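Local coordinates for alginate biosynthesis protein AlgX (PDB 4KNC) that takes part in the O-acetylation of the exopolysaccharide alginate and protects the polymer from degradation as it crosses the periplasm, at residues L81-Q86 / A124-P129; P235-V240 / I293-F298. All blocks are in the same frame, centred on the assembly; numbering follows the deposited sequence.

In the fold
Both contacts belong to the parallel sheet of the SGNH hydrolase-like domain, whose strands run in the order 80-85, 293-298, 237-240, 263-265. Contact 2 joins the two inner strands through a full parallel ladder. Contact 1 lies on the far edge of strand 80-85, where the irregular segment 124-129 adds a single bridge. Both are buried, contact 1 slightly less so, Trp127 being partly exposed. The two meet through strands 80-85 and 293-298, which are hydrogen-bonded neighbours: Val83 packs on Phe298 and Leu81 on the Leu294 backbone. Aliphatic side chains flank both, but contact 2 has five direct backbone hydrogen bonds and leads to Glu297, near the inferred active site, whereas contact 1 has two, supplemented by water.

Contact 1: residues L81-Q86 / A124-P129; sequences LVVVYQ and AGIWTP
Leu81 and Val83 grip Trp127 by its backbone: Trp127 N donates to Leu81 O (3.0 Å) and Val83 N to Trp127 O (3.0 Å). Trp127 O also receives a CA-H...O contact from Val82 CA. Only Val82 and Trp127 form a bridge, beyond which the segments are joined by water: one links Leu81 N to Gly125 O, another holds Val83 O, Tyr85 N and Pro129 O together. Segment 124-129 follows helix 107-123, which ends in a Schellman motif at Gly125, where phi is positive. The chain thus goes from strand 80-85 through helices and returns along the edge strand of the SGNH hydrolase-like domain's parallel sheet. Ile126 and Leu81 lie side by side, CD1 of Ile126 being 3.9 Å from CD2 of Leu81, while Ile126 CG2 reaches Val83 CG2 (3.8 Å). On the other face Val82 CG2 lies against Trp127 CB; Val82 CG1, anti to the backbone N (chi1 172°), crosses to Pro129 CD at 3.8 Å. The indole turns its edge to Leu81 O and bonds through NE1 to Glu80. Thr128 OG1 donates to Ile126 O (2.9 Å) from above the carbonyl plane, and Thr128 CG2 approaches Val83 O at 3.6 Å.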
ATOM      1  N   LEU A  81      -2.977 -14.177  -0.693  1.00 42.33           N
ATOM      2  CA  LEU A  81      -3.027 -12.742  -0.947  1.00 36.41           C
ATOM      3  C   LEU A  81      -4.293 -12.313  -1.706  1.00 37.97           C
ATOM      4  O   LEU A  81      -4.634 -12.882  -2.742  1.00 33.03           O
ATOM      5  CB  LEU A  81      -1.768 -12.287  -1.702  1.00 41.88           C
ATOM      6  CG  LEU A  81      -1.633 -10.778  -1.967  1.00 34.04           C
ATOM      7  CD1 LEU A  81      -1.560 -10.009  -0.661  1.00 29.67           C
ATOM      8  CD2 LEU A  81      -0.409 -10.492  -2.820  1.00 33.51           C
ATOM      9  N   VAL A  82      -4.984 -11.310  -1.169  1.00 30.20           N
ATOM     10  CA  VAL A  82      -6.108 -10.686  -1.845  1.00 26.15           C
ATOM     11  C   VAL A  82      -5.738  -9.237  -2.158  1.00 34.52           C
ATOM     12  O   VAL A  82      -5.329  -8.499  -1.258  1.00 35.98           O
ATOM     13  CB  VAL A  82      -7.366 -10.701  -0.947  1.00 31.21           C
ATOM     14  CG1 VAL A  82      -8.491  -9.876  -1.565  1.00 33.40           C
ATOM     15  CG2 VAL A  82      -7.826 -12.132  -0.692  1.00 32.05           C
ATOM     16  N   VAL A  83      -5.858  -8.826  -3.421  1.00 29.88           N
ATOM     17  CA  VAL A  83      -5.605  -7.424  -3.766  1.00 33.66           C
ATOM     18  C   VAL A  83      -6.912  -6.673  -4.049  1.00 39.77           C
ATOM     19  O   VAL A  83      -7.753  -7.109  -4.845  1.00 34.67           O
ATOM     20  CB  VAL A  83      -4.569  -7.236  -4.936  1.00 32.49           C
ATOM     21  CG1 VAL A  83      -4.704  -5.864  -5.572  1.00 26.37           C
ATOM     22  CG2 VAL A  83      -3.130  -7.426  -4.445  1.00 26.79           C
ATOM     23  N   VAL A  84      -7.094  -5.558  -3.351  1.00 36.13           N
ATOM     24  CA  VAL A  84      -8.204  -4.666  -3.616  1.00 24.31           C
ATOM     25  C   VAL A  84      -7.690  -3.516  -4.472  1.00 36.03           C
ATOM     26  O   VAL A  84      -7.004  -2.616  -3.983  1.00 32.18           O
ATOM     27  CB  VAL A  84      -8.818  -4.154  -2.323  1.00 33.37           C
ATOM     28  CG1 VAL A  84      -9.778  -2.986  -2.617  1.00 23.78           C
ATOM     29  CG2 VAL A  84      -9.552  -5.317  -1.608  1.00 30.32           C
ATOM     30  N   TYR A  85      -7.995  -3.579  -5.762  1.00 26.71           N
ATOM     31  CA  TYR A  85      -7.505  -2.625  -6.742  1.00 27.77           C
ATOM     32  C   TYR A  85      -8.598  -1.581  -6.924  1.00 28.50           C
ATOM     33  O   TYR A  85      -9.503  -1.756  -7.744  1.00 29.73           O
ATOM     34  CB  TYR A  85      -7.257  -3.365  -8.056  1.00 33.40           C
ATOM     35  CG  TYR A  85      -6.397  -2.670  -9.109  1.00 40.01           C
ATOM     36  CD1 TYR A  85      -5.139  -2.141  -8.796  1.00 38.87           C
ATOM     37  CD2 TYR A  85      -6.823  -2.600 -10.434  1.00 25.31           C
ATOM     38  CE1 TYR A  85      -4.342  -1.545  -9.779  1.00 25.38           C
ATOM     39  CE2 TYR A  85      -6.036  -2.005 -11.421  1.00 25.63           C
ATOM     40  CZ  TYR A  85      -4.806  -1.479 -11.085  1.00 29.57           C
ATOM     41  OH  TYR A  85      -4.050  -0.897 -12.067  1.00 37.29           O
ATOM     42  N   GLN A  86      -8.535  -0.517  -6.128  1.00 26.35           N
ATOM     43  CA  GLN A  86      -9.631   0.456  -6.069  1.00 23.56           C
ATOM     44  C   GLN A  86      -9.881   1.073  -7.453  1.00 29.70           C
ATOM     45  O   GLN A  86      -8.967   1.576  -8.097  1.00 29.26           O
ATOM     46  CB  GLN A  86      -9.326   1.548  -5.035  1.00 27.39           C
ATOM     47  CG  GLN A  86     -10.570   2.326  -4.573  1.00 27.55           C
ATOM     48  CD  GLN A  86     -10.217   3.574  -3.752  1.00 35.59           C
ATOM     49  OE1 GLN A  86      -9.159   4.182  -3.947  1.00 27.42           O
ATOM     50  NE2 GLN A  86     -11.102   3.949  -2.829  1.00 29.36           N
ATOM     51  N   ALA A 124      -1.237 -13.943 -11.650  1.00 45.36           N
ATOM     52  CA  ALA A 124      -0.110 -13.965 -10.719  1.00 35.49           C
ATOM     53  C   ALA A 124      -0.393 -14.798  -9.444  1.00 35.55           C
ATOM     54  O   ALA A 124       0.458 -14.887  -8.546  1.00 39.74           O
ATOM     55  CB  ALA A 124       0.319 -12.529 -10.358  1.00 37.47           C
ATOM     56  N   GLY A 125      -1.570 -15.420  -9.368  1.00 39.19           N
ATOM     57  CA  GLY A 125      -1.933 -16.241  -8.216  1.00 37.09           C
ATOM     58  C   GLY A 125      -2.526 -15.414  -7.079  1.00 39.07           C
ATOM     59  O   GLY A 125      -2.486 -15.798  -5.907  1.00 42.75           O
ATOM     60  N   ILE A 126      -3.091 -14.271  -7.434  1.00 37.10           N
ATOM     61  CA  ILE A 126      -3.638 -13.349  -6.450  1.00 34.01           C
ATOM     62  C   ILE A 126      -5.162 -13.316  -6.531  1.00 32.99           C
ATOM     63  O   ILE A 126      -5.731 -13.143  -7.604  1.00 34.52           O
ATOM     64  CB  ILE A 126      -3.068 -11.926  -6.666  1.00 32.99           C
ATOM     65  CG1 ILE A 126      -1.548 -11.933  -6.444  1.00 28.42           C
ATOM     66  CG2 ILE A 126      -3.799 -10.905  -5.758  1.00 31.12           C
ATOM     67  CD1 ILE A 126      -0.865 -10.577  -6.672  1.00 34.96           C
ATOM     68  N   TRP A 127      -5.820 -13.489  -5.392  1.00 31.47           N
ATOM     69  CA  TRP A 127      -7.267 -13.407  -5.332  1.00 30.68           C
ATOM     70  C   TRP A 127      -7.663 -11.955  -5.500  1.00 38.54           C
ATOM     71  O   TRP A 127      -7.207 -11.102  -4.738  1.00 35.17           O
ATOM     72  CB  TRP A 127      -7.771 -13.937  -3.987  1.00 26.83           C
ATOM     73  CG  TRP A 127      -7.555 -15.425  -3.826  1.00 39.42           C
ATOM     74  CD1 TRP A 127      -6.489 -16.041  -3.230  1.00 38.47           C
ATOM     75  CD2 TRP A 127      -8.419 -16.477  -4.288  1.00 32.97           C
ATOM     76  NE1 TRP A 127      -6.641 -17.405  -3.283  1.00 40.21           N
ATOM     77  CE2 TRP A 127      -7.809 -17.702  -3.934  1.00 35.04           C
ATOM     78  CE3 TRP A 127      -9.638 -16.501  -4.969  1.00 42.21           C
ATOM     79  CZ2 TRP A 127      -8.385 -18.941  -4.228  1.00 44.24           C
ATOM     80  CZ3 TRP A 127     -10.212 -17.742  -5.266  1.00 40.16           C
ATOM     81  CH2 TRP A 127      -9.581 -18.940  -4.891  1.00 44.73           C
ATOM     82  N   THR A 128      -8.512 -11.670  -6.484  1.00 31.37           N
ATOM     83  CA  THR A 128      -8.778 -10.280  -6.829  1.00 31.83           C
ATOM     84  C   THR A 128     -10.246  -9.962  -7.069  1.00 32.92           C
ATOM     85  O   THR A 128     -10.778 -10.276  -8.127  1.00 31.37           O
ATOM     86  CB  THR A 128      -8.004  -9.889  -8.077  1.00 35.63           C
ATOM     87  OG1 THR A 128      -6.674 -10.411  -7.975  1.00 38.40           O
ATOM     88  CG2 THR A 128      -7.977  -8.371  -8.207  1.00 32.55           C
ATOM     89  N   PRO A 129     -10.901  -9.323  -6.089  1.00 35.92           N
ATOM     90  CA  PRO A 129     -12.314  -8.982  -6.277  1.00 37.73           C
ATOM     91  C   PRO A 129     -12.529  -8.134  -7.525  1.00 41.64           C
ATOM     92  O   PRO A 129     -11.701  -7.268  -7.879  1.00 35.84           O
ATOM     93  CB  PRO A 129     -12.645  -8.183  -5.014  1.00 37.05           C
ATOM     94  CG  PRO A 129     -11.703  -8.722  -3.992  1.00 37.32           C
ATOM     95  CD  PRO A 129     -10.432  -9.005  -4.728  1.00 34.85           C
TER
HETATM   96  O   HOH W   1      -2.437 -15.794  -2.852  1.00 38.91           O
HETATM   97  O   HOH W   2      -9.505  -5.992  -6.505  1.00 28.33           O

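Contact 2: residues P235-V240 / I293-F298; sequences PQIALV and ILIWEF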
ATOM      1  N   PRO A 235      -7.789 -13.937  15.430  1.00 52.40           N
ATOM      2  CA  PRO A 235      -8.033 -13.337  14.109  1.00 45.37           C
ATOM      3  C   PRO A 235      -7.025 -13.831  13.081  1.00 48.00           C
ATOM      4  O   PRO A 235      -5.856 -14.016  13.409  1.00 55.38           O
ATOM      5  CB  PRO A 235      -7.845 -11.834  14.361  1.00 40.85           C
ATOM      6  CG  PRO A 235      -8.225 -11.667  15.798  1.00 49.34           C
ATOM      7  CD  PRO A 235      -7.660 -12.906  16.474  1.00 54.55           C
ATOM      8  N   GLN A 236      -7.477 -14.031  11.848  1.00 41.63           N
ATOM      9  CA  GLN A 236      -6.691 -14.742  10.846  1.00 30.46           C
ATOM     10  C   GLN A 236      -6.601 -13.965   9.539  1.00 37.50           C
ATOM     11  O   GLN A 236      -6.026 -14.453   8.561  1.00 37.71           O
ATOM     12  CB  GLN A 236      -7.330 -16.110  10.582  1.00 36.54           C
ATOM     13  CG  GLN A 236      -7.319 -17.030  11.795  1.00 48.52           C
ATOM     14  CD  GLN A 236      -5.908 -17.361  12.232  1.00 54.60           C
ATOM     15  OE1 GLN A 236      -4.995 -17.420  11.408  1.00 52.29           O
ATOM     16  NE2 GLN A 236      -5.716 -17.558  13.534  1.00 60.11           N
ATOM     17  N   ILE A 237      -7.191 -12.766   9.523  1.00 33.51           N
ATOM     18  CA  ILE A 237      -7.216 -11.913   8.333  1.00 29.61           C
ATOM     19  C   ILE A 237      -6.679 -10.515   8.659  1.00 31.44           C
ATOM     20  O   ILE A 237      -7.116  -9.890   9.619  1.00 32.89           O
ATOM     21  CB  ILE A 237      -8.643 -11.772   7.748  1.00 28.93           C
ATOM     22  CG1 ILE A 237      -9.270 -13.155   7.509  1.00 38.00           C
ATOM     23  CG2 ILE A 237      -8.594 -10.962   6.456  1.00 28.45           C
ATOM     24  CD1 ILE A 237     -10.628 -13.106   6.806  1.00 33.55           C
ATOM     25  N   ALA A 238      -5.728 -10.045   7.858  1.00 34.79           N
ATOM     26  CA  ALA A 238      -5.087  -8.756   8.074  1.00 32.70           C
ATOM     27  C   ALA A 238      -5.278  -7.883   6.857  1.00 31.17           C
ATOM     28  O   ALA A 238      -5.276  -8.366   5.728  1.00 37.60           O
ATOM     29  CB  ALA A 238      -3.605  -8.943   8.346  1.00 37.58           C
ATOM     30  N   LEU A 239      -5.445  -6.591   7.100  1.00 30.60           N
ATOM     31  CA  LEU A 239      -5.669  -5.626   6.050  1.00 29.89           C
ATOM     32  C   LEU A 239      -4.525  -4.628   6.043  1.00 34.12           C
ATOM     33  O   LEU A 239      -4.216  -4.015   7.068  1.00 32.47           O
ATOM     34  CB  LEU A 239      -6.994  -4.901   6.290  1.00 30.85           C
ATOM     35  CG  LEU A 239      -7.345  -3.722   5.385  1.00 29.49           C
ATOM     36  CD1 LEU A 239      -7.371  -4.123   3.913  1.00 27.66           C
ATOM     37  CD2 LEU A 239      -8.680  -3.136   5.812  1.00 25.27           C
ATOM     38  N   VAL A 240      -3.886  -4.474   4.892  1.00 31.43           N
ATOM     39  CA  VAL A 240      -2.879  -3.436   4.730  1.00 32.60           C
ATOM     40  C   VAL A 240      -3.347  -2.537   3.596  1.00 35.17           C
ATOM     41  O   VAL A 240      -3.935  -3.021   2.626  1.00 32.30           O
ATOM     42  CB  VAL A 240      -1.457  -4.010   4.487  1.00 31.65           C
ATOM     43  CG1 VAL A 240      -0.948  -4.671   5.758  1.00 26.58           C
ATOM     44  CG2 VAL A 240      -1.441  -4.998   3.314  1.00 26.11           C
ATOM     45  N   ILE A 293      -4.911 -15.003   5.659  1.00 30.67           N
ATOM     46  CA  ILE A 293      -5.282 -14.153   4.535  1.00 34.93           C
ATOM     47  C   ILE A 293      -4.776 -12.717   4.751  1.00 35.45           C
ATOM     48  O   ILE A 293      -4.924 -12.138   5.833  1.00 35.12           O
ATOM     49  CB  ILE A 293      -6.821 -14.134   4.307  1.00 32.02           C
ATOM     50  CG1 ILE A 293      -7.384 -15.554   4.194  1.00 36.80           C
ATOM     51  CG2 ILE A 293      -7.181 -13.302   3.065  1.00 29.02           C
ATOM     52  CD1 ILE A 293      -8.873 -15.600   3.927  1.00 36.51           C
ATOM     53  N   LEU A 294      -4.160 -12.169   3.717  1.00 29.99           N
ATOM     54  CA  LEU A 294      -3.663 -10.802   3.733  1.00 36.37           C
ATOM     55  C   LEU A 294      -4.383 -10.024   2.643  1.00 30.80           C
ATOM     56  O   LEU A 294      -4.284 -10.367   1.460  1.00 29.06           O
ATOM     57  CB  LEU A 294      -2.149 -10.784   3.477  1.00 30.52           C
ATOM     58  CG  LEU A 294      -1.444  -9.421   3.400  1.00 35.42           C
ATOM     59  CD1 LEU A 294      -1.593  -8.653   4.703  1.00 28.32           C
ATOM     60  CD2 LEU A 294       0.031  -9.615   3.065  1.00 37.60           C
ATOM     61  N   ILE A 295      -5.124  -8.998   3.037  1.00 26.20           N
ATOM     62  CA  ILE A 295      -5.811  -8.144   2.076  1.00 27.74           C
ATOM     63  C   ILE A 295      -5.008  -6.856   1.834  1.00 30.91           C
ATOM     64  O   ILE A 295      -4.619  -6.171   2.775  1.00 30.11           O
ATOM     65  CB  ILE A 295      -7.209  -7.758   2.592  1.00 33.63           C
ATOM     66  CG1 ILE A 295      -8.025  -9.007   2.926  1.00 35.19           C
ATOM     67  CG2 ILE A 295      -7.953  -6.901   1.569  1.00 24.90           C
ATOM     68  CD1 ILE A 295      -9.291  -8.671   3.677  1.00 33.75           C
ATOM     69  N   TRP A 296      -4.789  -6.515   0.572  1.00 27.68           N
ATOM     70  CA  TRP A 296      -3.912  -5.404   0.235  1.00 29.53           C
ATOM     71  C   TRP A 296      -4.639  -4.423  -0.665  1.00 31.48           C
ATOM     72  O   TRP A 296      -4.971  -4.741  -1.800  1.00 31.89           O
ATOM     73  CB  TRP A 296      -2.639  -5.939  -0.433  1.00 26.43           C
ATOM     74  CG  TRP A 296      -1.591  -4.903  -0.768  1.00 35.44           C
ATOM     75  CD1 TRP A 296      -1.527  -3.600  -0.338  1.00 35.37           C
ATOM     76  CD2 TRP A 296      -0.466  -5.094  -1.630  1.00 30.89           C
ATOM     77  NE1 TRP A 296      -0.413  -2.977  -0.877  1.00 34.06           N
ATOM     78  CE2 TRP A 296       0.244  -3.870  -1.679  1.00 37.98           C
ATOM     79  CE3 TRP A 296       0.005  -6.175  -2.376  1.00 33.07           C
ATOM     80  CZ2 TRP A 296       1.401  -3.712  -2.439  1.00 39.78           C
ATOM     81  CZ3 TRP A 296       1.162  -6.017  -3.127  1.00 36.24           C
ATOM     82  CH2 TRP A 296       1.843  -4.799  -3.150  1.00 37.43           C
ATOM     83  N   GLU A 297      -4.880  -3.225  -0.138  1.00 28.38           N
ATOM     84  CA  GLU A 297      -5.683  -2.214  -0.813  1.00 28.77           C
ATOM     85  C   GLU A 297      -4.843  -1.017  -1.277  1.00 34.49           C
ATOM     86  O   GLU A 297      -4.089  -0.433  -0.493  1.00 34.26           O
ATOM     87  CB  GLU A 297      -6.809  -1.740   0.115  1.00 23.78           C
ATOM     88  CG  GLU A 297      -7.507  -0.456  -0.348  1.00 24.88           C
ATOM     89  CD  GLU A 297      -6.854   0.827   0.221  1.00 35.78           C
ATOM     90  OE1 GLU A 297      -6.502   1.713  -0.588  1.00 29.72           O
ATOM     91  OE2 GLU A 297      -6.695   0.951   1.461  1.00 37.41           O
ATOM     92  N   PHE A 298      -4.982  -0.663  -2.552  1.00 33.38           N
ATOM     93  CA  PHE A 298      -4.344   0.526  -3.116  1.00 30.43           C
ATOM     94  C   PHE A 298      -5.058   0.940  -4.405  1.00 34.71           C
ATOM     95  O   PHE A 298      -5.866   0.177  -4.948  1.00 31.88           O
ATOM     96  CB  PHE A 298      -2.855   0.279  -3.374  1.00 26.51           C
ATOM     97  CG  PHE A 298      -2.570  -0.938  -4.210  1.00 25.30           C
ATOM     98  CD1 PHE A 298      -2.425  -2.186  -3.615  1.00 27.39           C
ATOM     99  CD2 PHE A 298      -2.449  -0.838  -5.593  1.00 27.84           C
ATOM    100  CE1 PHE A 298      -2.172  -3.327  -4.383  1.00 28.55           C
ATOM    101  CE2 PHE A 298      -2.194  -1.969  -6.370  1.00 28.89           C
ATOM    102  CZ  PHE A 298      -2.055  -3.219  -5.758  1.00 27.75           C
TER
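Ile237 to Val240 pair with Ile293 to Trp296 as adjacent parallel strands in the middle of the sheet of the SGNH hydrolase-like domain; the axes of strands 237-240 and 293-298 approach to 4.8 Å at 18°. Five backbone hydrogen bonds form the ladder: Ile293 N to Gln236 O, Ala238 N to Ile293 O, Ile295 N to Ala238 O, Val240 N to Ile295 O and Glu297 N to Val240 O. The third and fourth, Ile295 N to Ala238 O and Val240 N to Ile295 O, are the shortest at 2.8 Å each and almost straight (175°). CA-H...O contacts from Ile237, Leu239, Leu294 and Trp296 supplement them. On one face Ile237 and Ile293 lie side by side, pointing the same way. Ile237 CG2, anti to its backbone N, meets Ile295 CD1 at 3.7 Å, and Leu239 CD1 rests on Ile295 CG2 (3.7 Å). On the other face Val240 CG2 fits between Leu294 CD1 (3.9 Å) and CD1 of the Trp296 indole (3.9 Å). Phe298 CE1 stands over the centre of that indole, 3.6 Å above its plane. Glu297, whose N closes the ladder, bonds through OE1 to Thr242 OG1 and through OE2 to Ser245 OG; its side chain lies about 7 Å from that of Ser243, the inferred nucleophile. Ser243 follows closely on strand 237-240, as the nucleophile of SGNH hydrolases follows a strand of the central sheet. Strand 263-265 pairs with the outer edge of 237-240, and strand 80-85 with that of 293-298; helix 275-282 packs on Ala238, Val240 and Leu294 through Tyr280, Ser276 and Leu277.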